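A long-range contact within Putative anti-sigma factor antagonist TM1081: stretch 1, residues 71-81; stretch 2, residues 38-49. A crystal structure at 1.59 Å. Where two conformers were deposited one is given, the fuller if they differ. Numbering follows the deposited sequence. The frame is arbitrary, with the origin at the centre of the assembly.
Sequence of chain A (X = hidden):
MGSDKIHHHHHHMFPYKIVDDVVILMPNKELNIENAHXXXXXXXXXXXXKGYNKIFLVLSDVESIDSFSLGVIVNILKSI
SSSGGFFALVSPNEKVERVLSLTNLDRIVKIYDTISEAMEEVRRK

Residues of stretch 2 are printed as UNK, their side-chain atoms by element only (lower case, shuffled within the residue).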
# COMPACT_ATOMS: atom_id res chain seq x y z
N GLY A 71 0.38 2.73 -0.69
CA GLY A 71 1.49 2.07 -0.03
C GLY A 71 2.45 3.06 0.62
O GLY A 71 2.94 2.83 1.74
N VAL A 72 2.68 4.18 -0.04
CA VAL A 72 3.51 5.25 0.52
C VAL A 72 2.87 5.85 1.78
O VAL A 72 3.53 6.01 2.82
CB VAL A 72 3.90 6.27 -0.51
CG1 VAL A 72 4.55 7.50 0.16
CG2 VAL A 72 4.85 5.54 -1.55
N ILE A 73 1.57 6.14 1.72
CA ILE A 73 0.84 6.63 2.88
C ILE A 73 0.95 5.66 4.06
O ILE A 73 1.24 6.05 5.20
CB ILE A 73 -0.61 6.92 2.52
CG1 ILE A 73 -0.65 8.12 1.57
CG2 ILE A 73 -1.46 7.16 3.77
CD1 ILE A 73 -2.03 8.39 0.99
N VAL A 74 0.79 4.37 3.76
CA VAL A 74 0.92 3.34 4.76
C VAL A 74 2.32 3.31 5.35
O VAL A 74 2.47 3.17 6.55
CB VAL A 74 0.46 1.97 4.21
CG1 VAL A 74 0.92 0.80 5.13
CG2 VAL A 74 -1.05 1.96 4.00
N ASN A 75 3.34 3.44 4.50
CA ASN A 75 4.70 3.42 5.01
C ASN A 75 4.98 4.59 5.93
O ASN A 75 5.65 4.45 6.96
CB ASN A 75 5.70 3.42 3.86
CG ASN A 75 5.85 2.06 3.23
OD1 ASN A 75 5.77 1.04 3.90
ND2 ASN A 75 6.10 2.06 1.93
N ILE A 76 4.49 5.77 5.57
CA ILE A 76 4.62 6.96 6.43
C ILE A 76 3.89 6.78 7.76
O ILE A 76 4.43 7.06 8.86
CB ILE A 76 4.13 8.25 5.71
CG1 ILE A 76 5.01 8.54 4.51
CG2 ILE A 76 4.11 9.48 6.65
CD1 ILE A 76 4.40 9.59 3.56
N LEU A 77 2.68 6.27 7.65
CA LEU A 77 1.87 6.01 8.82
C LEU A 77 2.55 5.04 9.78
O LEU A 77 2.58 5.27 11.00
CB LEU A 77 0.52 5.44 8.40
CG LEU A 77 -0.42 5.06 9.54
CD1 LEU A 77 -0.66 6.21 10.58
CD2 LEU A 77 -1.72 4.59 8.95
N LYS A 78 3.13 3.96 9.24
CA LYS A 78 3.84 2.98 10.03
C LYS A 78 5.03 3.60 10.75
O LYS A 78 5.23 3.38 11.93
CB LYS A 78 4.33 1.81 9.15
CG LYS A 78 3.23 0.86 8.75
CD LYS A 78 3.66 -0.10 7.59
CE LYS A 78 4.73 -1.08 7.97
NZ LYS A 78 4.89 -2.12 6.87
N SER A 79 5.80 4.42 10.04
CA SER A 79 6.96 5.05 10.65
C SER A 79 6.53 5.96 11.79
O SER A 79 7.10 5.94 12.89
CB SER A 79 7.74 5.85 9.61
OG SER A 79 8.79 6.57 10.21
N ILE A 80 5.54 6.81 11.49
CA ILE A 80 5.09 7.77 12.49
C ILE A 80 4.44 7.10 13.72
O ILE A 80 4.69 7.49 14.87
CB ILE A 80 4.21 8.89 11.86
CG1 ILE A 80 5.09 9.75 10.94
CG2 ILE A 80 3.56 9.73 12.94
CD1 ILE A 80 4.32 10.87 10.19
N SER A 81 3.65 6.05 13.49
CA SER A 81 3.05 5.30 14.59
C SER A 81 4.13 4.66 15.46
O SER A 81 4.03 4.65 16.69
CB SER A 81 2.10 4.24 14.05
OG SER A 81 1.48 3.53 15.12
N UNK A 38 9.79 7.80 -5.49
CA UNK A 38 10.55 9.06 -5.39
C UNK A 38 10.08 9.92 -4.22
O UNK A 38 10.89 10.47 -3.45
c UNK A 38 10.42 9.85 -6.69
c UNK A 38 11.25 11.13 -6.80
c UNK A 38 10.87 11.90 -8.03
c UNK A 38 12.74 10.80 -6.85
N UNK A 39 8.75 10.04 -4.08
CA UNK A 39 8.16 10.82 -3.01
C UNK A 39 8.43 10.20 -1.64
O UNK A 39 8.81 10.89 -0.69
c UNK A 39 4.49 12.18 -0.41
c UNK A 39 6.65 11.00 -3.31
c UNK A 39 5.31 14.09 -1.54
c UNK A 39 4.58 13.52 -0.53
c UNK A 39 5.92 11.91 -2.33
c UNK A 39 6.01 13.27 -2.43
c UNK A 39 5.18 11.36 -1.32
N UNK A 40 8.22 8.89 -1.54
CA UNK A 40 8.46 8.16 -0.29
C UNK A 40 9.91 8.36 0.19
O UNK A 40 10.15 8.72 1.35
c UNK A 40 9.67 4.12 1.91
n UNK A 40 11.07 3.68 2.09
c UNK A 40 8.17 6.68 -0.53
c UNK A 40 9.66 5.26 0.93
c UNK A 40 8.26 5.82 0.74
N UNK A 41 10.86 8.13 -0.71
CA UNK A 41 12.27 8.25 -0.37
C UNK A 41 12.59 9.66 0.10
O UNK A 41 13.27 9.84 1.08
c UNK A 41 14.62 7.86 -1.20
n UNK A 41 17.49 7.57 -0.84
c UNK A 41 15.44 7.21 -2.30
c UNK A 41 13.15 7.85 -1.54
c UNK A 41 16.91 7.64 -2.23
N UNK A 42 12.00 10.64 -0.56
CA UNK A 42 12.17 12.04 -0.20
C UNK A 42 11.61 12.36 1.20
O UNK A 42 12.33 12.96 2.04
c UNK A 42 10.18 17.58 0.04
n UNK A 42 12.32 16.53 -0.70
c UNK A 42 10.52 15.21 -0.52
c UNK A 42 8.36 15.98 0.16
c UNK A 42 11.57 12.94 -1.28
c UNK A 42 8.88 17.30 0.29
c UNK A 42 11.60 14.42 -0.98
c UNK A 42 12.68 15.26 -1.06
c UNK A 42 9.17 14.94 -0.27
c UNK A 42 11.00 16.54 -0.38
N UNK A 43 10.41 11.86 1.51
CA UNK A 43 9.82 12.13 2.83
C UNK A 43 10.69 11.47 3.93
O UNK A 43 10.97 12.08 4.97
c UNK A 43 7.46 12.47 1.92
c UNK A 43 8.35 11.65 2.91
c UNK A 43 7.84 11.72 4.40
N UNK A 44 11.09 10.24 3.70
CA UNK A 44 11.99 9.55 4.65
C UNK A 44 13.34 10.22 4.76
O UNK A 44 13.85 10.47 5.86
c UNK A 44 10.01 5.74 6.48
c UNK A 44 12.13 8.05 4.34
c UNK A 44 8.84 5.72 5.84
c UNK A 44 10.96 7.24 4.85
c UNK A 44 8.68 6.47 4.70
c UNK A 44 11.09 6.48 6.01
c UNK A 44 9.76 7.22 4.20
N UNK A 45 13.97 10.53 3.64
CA UNK A 45 15.29 11.14 3.72
C UNK A 45 15.30 12.53 4.33
O UNK A 45 16.21 12.87 5.13
c UNK A 45 16.38 9.88 1.80
c UNK A 45 15.96 11.21 2.36
o UNK A 45 16.47 8.86 2.52
o UNK A 45 16.68 9.86 0.60
N UNK A 46 14.34 13.37 3.95
CA UNK A 46 14.30 14.76 4.39
C UNK A 46 13.70 14.99 5.77
O UNK A 46 14.10 15.91 6.46
c UNK A 46 13.51 15.61 3.38
c UNK A 46 14.15 15.64 2.03
o UNK A 46 15.70 17.34 2.69
o UNK A 46 16.44 15.77 1.37
c UNK A 46 15.52 16.30 2.03
N UNK A 47 12.72 14.17 6.15
CA UNK A 47 11.95 14.43 7.34
C UNK A 47 12.06 13.27 8.34
O UNK A 47 12.60 13.45 9.42
c UNK A 47 9.90 15.68 4.69
c UNK A 47 10.46 15.90 5.94
c UNK A 47 11.00 18.14 5.28
c UNK A 47 10.43 17.90 4.04
c UNK A 47 11.01 17.14 6.22
c UNK A 47 10.53 14.79 6.95
c UNK A 47 9.90 16.69 3.73
N UNK A 48 11.49 12.12 7.99
CA UNK A 48 11.32 11.05 8.99
C UNK A 48 12.67 10.58 9.53
O UNK A 48 12.83 10.42 10.73
c UNK A 48 9.08 10.19 8.05
c UNK A 48 8.26 10.59 9.28
c UNK A 48 10.52 9.88 8.41
c UNK A 48 8.36 9.07 7.29
N UNK A 49 13.65 10.39 8.66
CA UNK A 49 14.96 9.95 9.12
C UNK A 49 15.79 11.01 9.83
O UNK A 49 16.80 10.70 10.45
o UNK A 49 14.18 7.42 8.07
c UNK A 49 15.75 9.29 7.98
c UNK A 49 15.07 8.02 7.44
n UNK A 49 15.51 7.60 6.26

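Two helices of one chain run side by side, their N-to-C directions 17° apart and their axes 10.0 Å apart at closest approach. Position 38 has four side-chain carbons, forked at the second, and touches nothing on stretch 1: L38, an exposed leucine.

Position 39 carries one carbon and then a six-carbon ring with no oxygen, the mark of phenylalanine. In F39 the CA-to-CB bond points sideways, but the ring reaches nearer, and V72 CG1 lies at its edge, 4.2 Å from F39 CD2. A long flat side chain suits a place where CB alone would fall short.

Position 40 has four carbons in a row ending in nitrogen, a lysine. Its first carbons serve as an apolar surface: K40 CB lies 3.7 Å from V72 CG2, and farther along K40 CE is 4.1 Å from N75 ND2. An aliphatic stem with a charged tip fits this partly exposed border.

Position 41 shows the same chain, so it too is lysine, but K41 is exposed and out of reach of stretch 1. Position 42 has fused five- and six-membered rings holding eight carbons and one nitrogen, which only tryptophan provides; W42 is buried away from this contact, and its NE1 is hydrogen-bonded elsewhere in the structure.

At position 43 one carbon carries two others, giving valine. V43 points toward stretch 1, and its short branches suffice: CG1 lies 4.1 Å from I76 CD1.

Position 44 again has one carbon and a six-carbon ring: phenylalanine. F44 CE1 lies 4.2 Å from I76 CG1, F44 CE2 3.9 Å from S79 CB, and F44 CZ 3.6 Å from N75 O, which sits at the ring edge. The broad ring thus spans three residues.

Position 45, two carbons with two oxygens on the second, is aspartate; D45 OD2 forms a salt bridge with K41 NZ at 2.8 Å, one turn back. Position 46, with three carbons and two oxygens on the third, is glutamate, E46. Position 47, one carbon and a six-carbon ring, is phenylalanine; F47 is buried, but not against stretch 1.

Position 48 has four carbons forked at the second, a leucine pointing toward stretch 1. L48 CD2 approaches I80 CG1 at 3.7 Å, and L48 CD1 lies 4.3 Å from I76 CG2. Position 49, two carbons with one oxygen and one nitrogen on the second, is asparagine; N49 makes no contact.

The contact works by apolar packing, burying 407 Å² without a hydrogen bond between the stretches. A wider pi-type turn at 44-48 precedes N49.

Stretch 2 (38-49) LFKKWVFDEFLN
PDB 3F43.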